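Local coordinates for iron-regulated outer membrane protein (Neisseria meningitidis, PDB 4B7O) that transports iron across the outer membrane as a TonB-dependent transporter, probably with a part in siderophore uptake, at residues Asn539-Phe544 and Asn554-Trp559; Arg637-Ser642 and Tyr660-Val665; Thr473-Thr478 and Ile525-Asp530. All blocks are in the same frame, centred on the assembly; numbering follows the deposited sequence.

Contact 1 (Asn539-Phe544 and Asn554-Trp559); sequences NTEIGF and NGSYFW
Trp559 places its CG beside its own backbone N (chi1 -65°), which brings the benzo edge of the indole over to Thr540, while Phe544 holds CG between its N and carbonyl carbon (chi1 80°), folding its ring back over Gly555. These two strands, 539-544 and 554-559, are neighbouring antiparallel staves of the barrel wall. Three hydrogen-bonded pairs hold them, Thr540 with Trp559, Ile542 with Tyr557 and Phe544 with Gly555. The first is short in both directions, Trp559 N to Thr540 O being 2.8 Å, and the last is longer, with Gly555 N 3.3 Å from Phe544 O. Indole and carbonyl meet edge-on: Trp559 CE3 lies 3.2 Å from Thr540 O, in the plane of the ring, and CZ3 of the same ring reaches Ile542 CG1. Tyr557 leans over one indole face. At the far end Phe544 lays a ring face on the opposite backbone, its CE2 3.2 Å from Gly555 N, and Asn554 CA makes a CH-pi contact 4.1 Å from the ring centroid. Gly555 has no side chain where this ring sits, a cross-strand aromatic-glycine pairing.

The reverse face carries Glu541, Phe558 and Ser556. Glu541 CB rests 3.8 Å from Phe558 CB, and the carboxylate is tilted 41° to the phenyl ring. Asn539 ND2 gives a hydrogen bond of 2.7 Å to the anti lone pair of Glu541 OE2. Lys66 and Arg110 add salt bridges, one to each oxygen, and Ser65 N bonds to Ser556 OG, so this face meets the plug domain. The outward face is thus mostly aromatic and apolar, whereas the inner one, although Phe558 shares it, carries the charged cluster, where the buried carboxylate is probably kept ionised by its cationic plug partners.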
# COMPACT_ATOMS: atom_id res chain seq x y z
N ASN A 539 -16.05 -4.10 -11.25
CA ASN A 539 -15.80 -2.68 -11.16
C ASN A 539 -16.17 -1.97 -12.46
O ASN A 539 -15.63 -2.23 -13.51
CB ASN A 539 -14.32 -2.41 -10.79
CG ASN A 539 -14.04 -0.96 -10.43
OD1 ASN A 539 -14.43 -0.49 -9.39
ND2 ASN A 539 -13.34 -0.24 -11.31
N THR A 540 -17.09 -1.01 -12.39
CA THR A 540 -17.35 -0.21 -13.57
C THR A 540 -17.11 1.25 -13.34
O THR A 540 -17.52 1.81 -12.33
CB THR A 540 -18.70 -0.55 -14.21
OG1 THR A 540 -19.35 0.64 -14.69
CG2 THR A 540 -19.56 -1.24 -13.29
N GLU A 541 -16.37 1.86 -14.23
CA GLU A 541 -16.18 3.31 -14.11
C GLU A 541 -16.15 4.19 -15.35
O GLU A 541 -15.74 3.74 -16.41
CB GLU A 541 -14.97 3.67 -13.24
CG GLU A 541 -13.67 2.93 -13.41
CD GLU A 541 -12.75 3.24 -12.19
OE1 GLU A 541 -12.35 4.43 -11.98
OE2 GLU A 541 -12.42 2.28 -11.45
N ILE A 542 -16.53 5.45 -15.21
CA ILE A 542 -16.35 6.37 -16.33
C ILE A 542 -15.30 7.41 -15.96
O ILE A 542 -15.12 7.70 -14.79
CB ILE A 542 -17.70 6.94 -16.78
CG1 ILE A 542 -18.45 7.46 -15.57
CG2 ILE A 542 -18.60 5.81 -17.38
CD1 ILE A 542 -19.62 8.31 -16.02
N GLY A 543 -14.57 7.95 -16.93
CA GLY A 543 -13.65 9.03 -16.58
C GLY A 543 -13.45 9.93 -17.75
O GLY A 543 -13.97 9.66 -18.79
N PHE A 544 -12.66 10.98 -17.58
CA PHE A 544 -12.32 11.91 -18.64
C PHE A 544 -10.99 12.58 -18.23
O PHE A 544 -10.60 12.62 -17.03
CB PHE A 544 -13.47 12.98 -18.86
CG PHE A 544 -13.41 14.05 -17.88
CD1 PHE A 544 -12.59 15.11 -18.08
CD2 PHE A 544 -14.04 13.91 -16.65
CE1 PHE A 544 -12.43 16.08 -17.08
CE2 PHE A 544 -13.90 14.87 -15.66
CZ PHE A 544 -13.09 15.96 -15.87
N ASN A 554 -9.32 16.20 -14.57
CA ASN A 554 -9.74 14.83 -14.78
C ASN A 554 -10.77 14.49 -13.74
O ASN A 554 -10.85 15.18 -12.72
CB ASN A 554 -8.55 13.88 -14.72
CG ASN A 554 -7.72 14.11 -13.50
OD1 ASN A 554 -8.04 13.60 -12.45
ND2 ASN A 554 -6.66 14.91 -13.63
N GLY A 555 -11.52 13.43 -13.99
CA GLY A 555 -12.56 12.99 -13.11
C GLY A 555 -12.86 11.51 -13.34
O GLY A 555 -12.47 10.96 -14.36
N SER A 556 -13.54 10.90 -12.39
CA SER A 556 -13.89 9.53 -12.46
C SER A 556 -15.14 9.38 -11.68
O SER A 556 -15.37 10.16 -10.78
CB SER A 556 -12.84 8.65 -11.77
OG SER A 556 -11.75 8.30 -12.64
N TYR A 557 -15.94 8.37 -12.01
CA TYR A 557 -17.01 7.91 -11.16
C TYR A 557 -16.99 6.40 -11.20
O TYR A 557 -16.87 5.83 -12.25
CB TYR A 557 -18.36 8.40 -11.63
CG TYR A 557 -19.31 8.41 -10.50
CD1 TYR A 557 -19.88 7.22 -10.02
CD2 TYR A 557 -19.58 9.59 -9.82
CE1 TYR A 557 -20.76 7.23 -8.94
CE2 TYR A 557 -20.43 9.62 -8.75
CZ TYR A 557 -21.02 8.46 -8.32
OH TYR A 557 -21.84 8.52 -7.25
N PHE A 558 -17.06 5.74 -10.05
CA PHE A 558 -16.86 4.30 -10.06
C PHE A 558 -17.95 3.60 -9.29
O PHE A 558 -18.53 4.18 -8.41
CB PHE A 558 -15.50 3.91 -9.46
CG PHE A 558 -15.32 4.39 -8.07
CD1 PHE A 558 -15.81 3.63 -7.01
CD2 PHE A 558 -14.75 5.64 -7.83
CE1 PHE A 558 -15.68 4.07 -5.69
CE2 PHE A 558 -14.62 6.10 -6.53
CZ PHE A 558 -15.09 5.32 -5.46
N TRP A 559 -18.25 2.38 -9.68
CA TRP A 559 -19.20 1.59 -8.91
C TRP A 559 -18.63 0.24 -8.75
O TRP A 559 -18.11 -0.35 -9.72
CB TRP A 559 -20.45 1.42 -9.67
CG TRP A 559 -21.21 2.67 -9.94
CD1 TRP A 559 -22.27 3.15 -9.22
CD2 TRP A 559 -21.03 3.59 -11.06
NE1 TRP A 559 -22.76 4.28 -9.78
CE2 TRP A 559 -22.07 4.59 -10.91
CE3 TRP A 559 -20.15 3.66 -12.14
CZ2 TRP A 559 -22.23 5.63 -11.82
CZ3 TRP A 559 -20.30 4.70 -13.06
CH2 TRP A 559 -21.31 5.69 -12.88

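Contact 2 (Arg637-Ser642 and Tyr660-Val665); sequences RAWTAS and YVQKAV. Unlike the reference sequence in segment 637-642: Ala638 (reference Thr).
Arg637 O accepts Gln662 N, and Trp639 and Tyr660 exchange backbone hydrogen bonds both ways (Trp639 N to Tyr660 O, 2.7 Å), pairing the segments antiparallel around the non-hydrogen-bonded couple Ala638 and Val661 until Gln662 leaves the strand. A water extends the join, accepting from Arg637 N at 2.8 Å and donating to Lys663 O.

Gln662 carries the side-chain contact. With CG beside its backbone N (chi1 -71°) and the chain extended beyond, its amide reaches back to the first strand. There Trp639 NE1 donates to Gln662 OE1 over 3.1 Å in a nearly straight bond, 173° at the hydrogen. The oxygen lies in the indole plane, yet the donor comes from above the amide's carbonyl plane and points at no lone pair. Arg637 runs alongside Gln662 in the same direction, with its guanidinium turned 61° from the amide. Gln662 OE1 sits over a guanidinium face, 2.9 Å from Arg637 NE, where the angles are too poor for a hydrogen bond. Trp639 and Tyr660 share one face of the sheet, their CB atoms 4.3 Å apart, and the phenol runs on to a hydrogen bond with Asn691. Thr640 and Ser642 turn the other way and bond to Glu91 of the plug.

One amide oxygen thus takes a true indole bond and lies close to a cationic group, which probably strengthens its polarisation at this partly exposed spot on the wall.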
# COMPACT_ATOMS: atom_id res chain seq x y z
N ARG A 637 -15.47 13.59 2.85
CA ARG A 637 -15.03 14.08 1.55
C ARG A 637 -13.68 14.77 1.72
O ARG A 637 -13.53 15.63 2.58
CB ARG A 637 -16.05 15.09 1.04
CG ARG A 637 -15.85 15.46 -0.42
CD ARG A 637 -17.18 15.86 -1.00
NE ARG A 637 -17.44 17.24 -0.66
CZ ARG A 637 -18.65 17.77 -0.66
NH1 ARG A 637 -19.70 17.05 -0.97
NH2 ARG A 637 -18.78 19.03 -0.33
N ALA A 638 -12.72 14.45 0.85
CA ALA A 638 -11.42 14.96 1.03
C ALA A 638 -11.09 15.96 -0.05
O ALA A 638 -11.29 15.66 -1.21
CB ALA A 638 -10.40 13.80 1.06
N TRP A 639 -10.57 17.13 0.34
CA TRP A 639 -10.19 18.20 -0.58
C TRP A 639 -8.74 18.44 -0.41
O TRP A 639 -8.27 18.47 0.70
CB TRP A 639 -10.87 19.51 -0.24
CG TRP A 639 -12.38 19.46 -0.27
CD1 TRP A 639 -13.20 18.96 0.70
CD2 TRP A 639 -13.28 19.90 -1.35
NE1 TRP A 639 -14.51 19.06 0.34
CE2 TRP A 639 -14.63 19.63 -0.87
CE3 TRP A 639 -13.11 20.46 -2.62
CZ2 TRP A 639 -15.76 19.91 -1.64
CZ3 TRP A 639 -14.25 20.75 -3.39
CH2 TRP A 639 -15.55 20.48 -2.92
N THR A 640 -8.03 18.67 -1.51
CA THR A 640 -6.62 18.97 -1.45
C THR A 640 -6.45 20.14 -2.36
O THR A 640 -7.27 20.32 -3.27
CB THR A 640 -5.72 17.77 -1.89
OG1 THR A 640 -6.27 17.09 -3.02
CG2 THR A 640 -5.68 16.70 -0.83
N ALA A 641 -5.42 20.96 -2.15
CA ALA A 641 -5.12 22.05 -3.09
C ALA A 641 -3.71 22.46 -2.83
O ALA A 641 -3.22 22.33 -1.71
CB ALA A 641 -6.04 23.25 -2.86
N SER A 642 -3.04 23.02 -3.84
CA SER A 642 -1.80 23.70 -3.54
C SER A 642 -1.59 24.82 -4.48
O SER A 642 -2.12 24.83 -5.59
CB SER A 642 -0.56 22.76 -3.59
OG SER A 642 -0.51 22.04 -4.80
N TYR A 660 -8.13 19.09 3.38
CA TYR A 660 -9.26 19.26 4.23
C TYR A 660 -10.12 18.08 4.08
O TYR A 660 -10.46 17.67 2.96
CB TYR A 660 -10.02 20.53 3.86
CG TYR A 660 -9.40 21.81 4.48
CD1 TYR A 660 -8.10 22.23 4.12
CD2 TYR A 660 -10.14 22.61 5.40
CE1 TYR A 660 -7.55 23.39 4.67
CE2 TYR A 660 -9.59 23.78 5.94
CZ TYR A 660 -8.31 24.15 5.56
OH TYR A 660 -7.74 25.27 6.07
N VAL A 661 -10.46 17.47 5.21
CA VAL A 661 -11.45 16.42 5.18
C VAL A 661 -12.67 16.75 6.00
O VAL A 661 -12.58 17.25 7.12
CB VAL A 661 -10.89 14.98 5.30
CG1 VAL A 661 -9.38 14.95 5.33
CG2 VAL A 661 -11.55 14.14 6.38
N GLN A 662 -13.82 16.54 5.38
CA GLN A 662 -15.10 16.85 5.98
C GLN A 662 -15.51 15.72 6.95
O GLN A 662 -14.97 14.62 6.92
CB GLN A 662 -16.15 17.02 4.86
CG GLN A 662 -15.91 18.29 4.09
CD GLN A 662 -17.05 18.62 3.16
OE1 GLN A 662 -17.01 18.31 1.96
NE2 GLN A 662 -18.05 19.31 3.68
N LYS A 663 -16.47 16.03 7.80
CA LYS A 663 -17.01 15.16 8.82
C LYS A 663 -17.57 13.92 8.15
O LYS A 663 -18.27 14.02 7.18
CB LYS A 663 -18.12 15.96 9.53
CG LYS A 663 -18.83 15.33 10.72
CD LYS A 663 -19.85 16.31 11.32
CE LYS A 663 -21.04 15.60 11.97
NZ LYS A 663 -22.30 16.41 11.92
N ALA A 664 -17.25 12.75 8.66
CA ALA A 664 -17.88 11.52 8.18
C ALA A 664 -18.76 11.00 9.28
O ALA A 664 -18.60 11.37 10.45
CB ALA A 664 -16.83 10.48 7.86
N VAL A 665 -19.68 10.11 8.91
CA VAL A 665 -20.58 9.46 9.86
C VAL A 665 -20.82 8.08 9.27
O VAL A 665 -20.74 7.89 8.03
CB VAL A 665 -21.94 10.19 9.99
CG1 VAL A 665 -21.80 11.71 9.97
CG2 VAL A 665 -22.91 9.76 8.89
O HOH W 1 -17.96 13.99 4.16

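Contact 3 (Thr473-Thr478 and Ile525-Asp530); sequences THDGKT and IISIAD
Lys477 stretches along Ser527 and Ile528 in an all-extended chain. Its CB lies 4.1 Å from Ser527 OG and CG scarcely farther; CD comes to 3.1 Å from that hydroxyl and also meets Ile528 CG2, CE lies 3.0 Å from Ile528 O, and NZ ends as donor to the same carbonyl. That bond, 2.5 Å from NZ to Ile528 O, is so short that its exact length is doubtful. Glu580 adds a long, weak ion pair.

Upstream, a type I turn from Thr473 to Gly476 presents two more polar groups. Ser527 OG donates to the syn lone pair of Asp475 OD2 at 2.9 Å, while Asp475 OD1 takes Lys477 N in an Asx turn. His474 NE2 accepts from Ile526 N across 2.9 Å, in a straight bond tilted 30° from the ring plane. Thr473 OG1 donates to Lys477 O, which also holds Thr473 N, closing the loop, and Thr473 CG2 comes close to Ile526 O.

Because His474 ND1 bonds to Thr519 O while NE2 accepts, the imidazole is probably neutral with its proton on ND1. Both ring nitrogens are thereby engaged, and the loop is pinned to strand 525-528 at three side chains.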
# COMPACT_ATOMS: atom_id res chain seq x y z
N THR A 473 -4.47 -24.20 5.41
CA THR A 473 -4.52 -23.61 6.72
C THR A 473 -3.56 -24.34 7.64
O THR A 473 -2.91 -25.30 7.21
CB THR A 473 -5.92 -23.75 7.32
OG1 THR A 473 -6.62 -24.81 6.63
CG2 THR A 473 -6.70 -22.42 7.26
N HIS A 474 -3.47 -23.91 8.90
CA HIS A 474 -2.48 -24.49 9.82
C HIS A 474 -2.90 -25.77 10.44
O HIS A 474 -2.24 -26.24 11.34
CB HIS A 474 -2.03 -23.53 10.92
CG HIS A 474 -3.07 -23.24 11.95
ND1 HIS A 474 -2.86 -22.36 12.96
CD2 HIS A 474 -4.39 -23.68 12.10
CE1 HIS A 474 -3.96 -22.25 13.72
NE2 HIS A 474 -4.91 -23.06 13.20
N ASP A 475 -4.01 -26.34 10.00
CA ASP A 475 -4.36 -27.70 10.42
C ASP A 475 -4.20 -28.68 9.28
O ASP A 475 -4.78 -29.76 9.29
CB ASP A 475 -5.78 -27.75 11.01
CG ASP A 475 -6.84 -27.17 10.06
OD1 ASP A 475 -6.51 -26.89 8.86
OD2 ASP A 475 -8.00 -27.01 10.51
N GLY A 476 -3.40 -28.32 8.28
CA GLY A 476 -3.21 -29.16 7.09
C GLY A 476 -4.37 -29.16 6.09
O GLY A 476 -4.21 -29.66 4.98
N LYS A 477 -5.51 -28.60 6.48
CA LYS A 477 -6.74 -28.59 5.64
C LYS A 477 -6.64 -27.67 4.44
O LYS A 477 -6.38 -26.45 4.57
CB LYS A 477 -7.97 -28.23 6.46
CG LYS A 477 -9.23 -28.16 5.62
CD LYS A 477 -10.34 -27.50 6.43
CE LYS A 477 -11.75 -27.82 5.93
NZ LYS A 477 -12.67 -27.09 6.86
N THR A 478 -6.84 -28.26 3.27
CA THR A 478 -6.73 -27.58 1.99
C THR A 478 -8.08 -27.18 1.44
O THR A 478 -9.10 -27.63 1.94
CB THR A 478 -6.00 -28.45 1.00
OG1 THR A 478 -4.66 -28.52 1.46
CG2 THR A 478 -5.98 -27.84 -0.34
N ILE A 525 -7.91 -22.83 16.81
CA ILE A 525 -7.59 -23.31 15.49
C ILE A 525 -8.31 -22.38 14.55
O ILE A 525 -9.39 -21.85 14.90
CB ILE A 525 -8.03 -24.75 15.23
CG1 ILE A 525 -7.42 -25.69 16.26
CG2 ILE A 525 -7.52 -25.19 13.86
CD1 ILE A 525 -5.92 -25.53 16.45
N ILE A 526 -7.68 -22.13 13.40
CA ILE A 526 -8.22 -21.28 12.35
C ILE A 526 -8.17 -22.07 11.07
O ILE A 526 -7.12 -22.15 10.41
CB ILE A 526 -7.39 -20.02 12.09
CG1 ILE A 526 -7.30 -19.13 13.34
CG2 ILE A 526 -7.93 -19.32 10.85
CD1 ILE A 526 -8.61 -18.56 13.86
N SER A 527 -9.32 -22.62 10.72
CA SER A 527 -9.45 -23.42 9.51
C SER A 527 -10.06 -22.61 8.30
O SER A 527 -10.23 -21.38 8.34
CB SER A 527 -10.27 -24.68 9.84
OG SER A 527 -10.03 -25.71 8.88
N ILE A 528 -10.41 -23.32 7.25
CA ILE A 528 -11.17 -22.73 6.16
C ILE A 528 -12.31 -23.68 5.82
O ILE A 528 -12.10 -24.89 5.76
CB ILE A 528 -10.26 -22.53 4.95
CG1 ILE A 528 -11.01 -21.84 3.80
CG2 ILE A 528 -9.64 -23.85 4.54
CD1 ILE A 528 -10.09 -21.35 2.70
N ALA A 529 -13.52 -23.14 5.63
CA ALA A 529 -14.70 -23.95 5.34
C ALA A 529 -14.61 -24.64 3.99
O ALA A 529 -13.79 -24.26 3.15
CB ALA A 529 -15.94 -23.11 5.44
N ASP A 530 -15.40 -25.68 3.80
CA ASP A 530 -15.46 -26.36 2.49
C ASP A 530 -16.01 -25.47 1.37
O ASP A 530 -16.96 -24.71 1.57
CB ASP A 530 -16.34 -27.63 2.58
CG ASP A 530 -15.54 -28.88 2.96
OD1 ASP A 530 -14.41 -29.09 2.41
OD2 ASP A 530 -16.06 -29.65 3.80

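Along the chain the order is contact 3, contact 1, contact 2, all within the beta-barrel domain. Contacts 1 and 2 each join the two strands of a hairpin in the wall; their centres are 20 Å apart, with strands 578-600 and 603-618 coming between. Contact 3 stands well away, its centre about 39 Å from that of contact 1 and 42 Å from that of contact 2. Strand 525-528 runs parallel to strand 578-600, the partner of strand 551-567 in contact 1, and precedes strand 535-547. As expected for this family, contacts 1 and 2 belong to the wall around the plug, whereas contact 3 ties down loops probably at its extracellular rim.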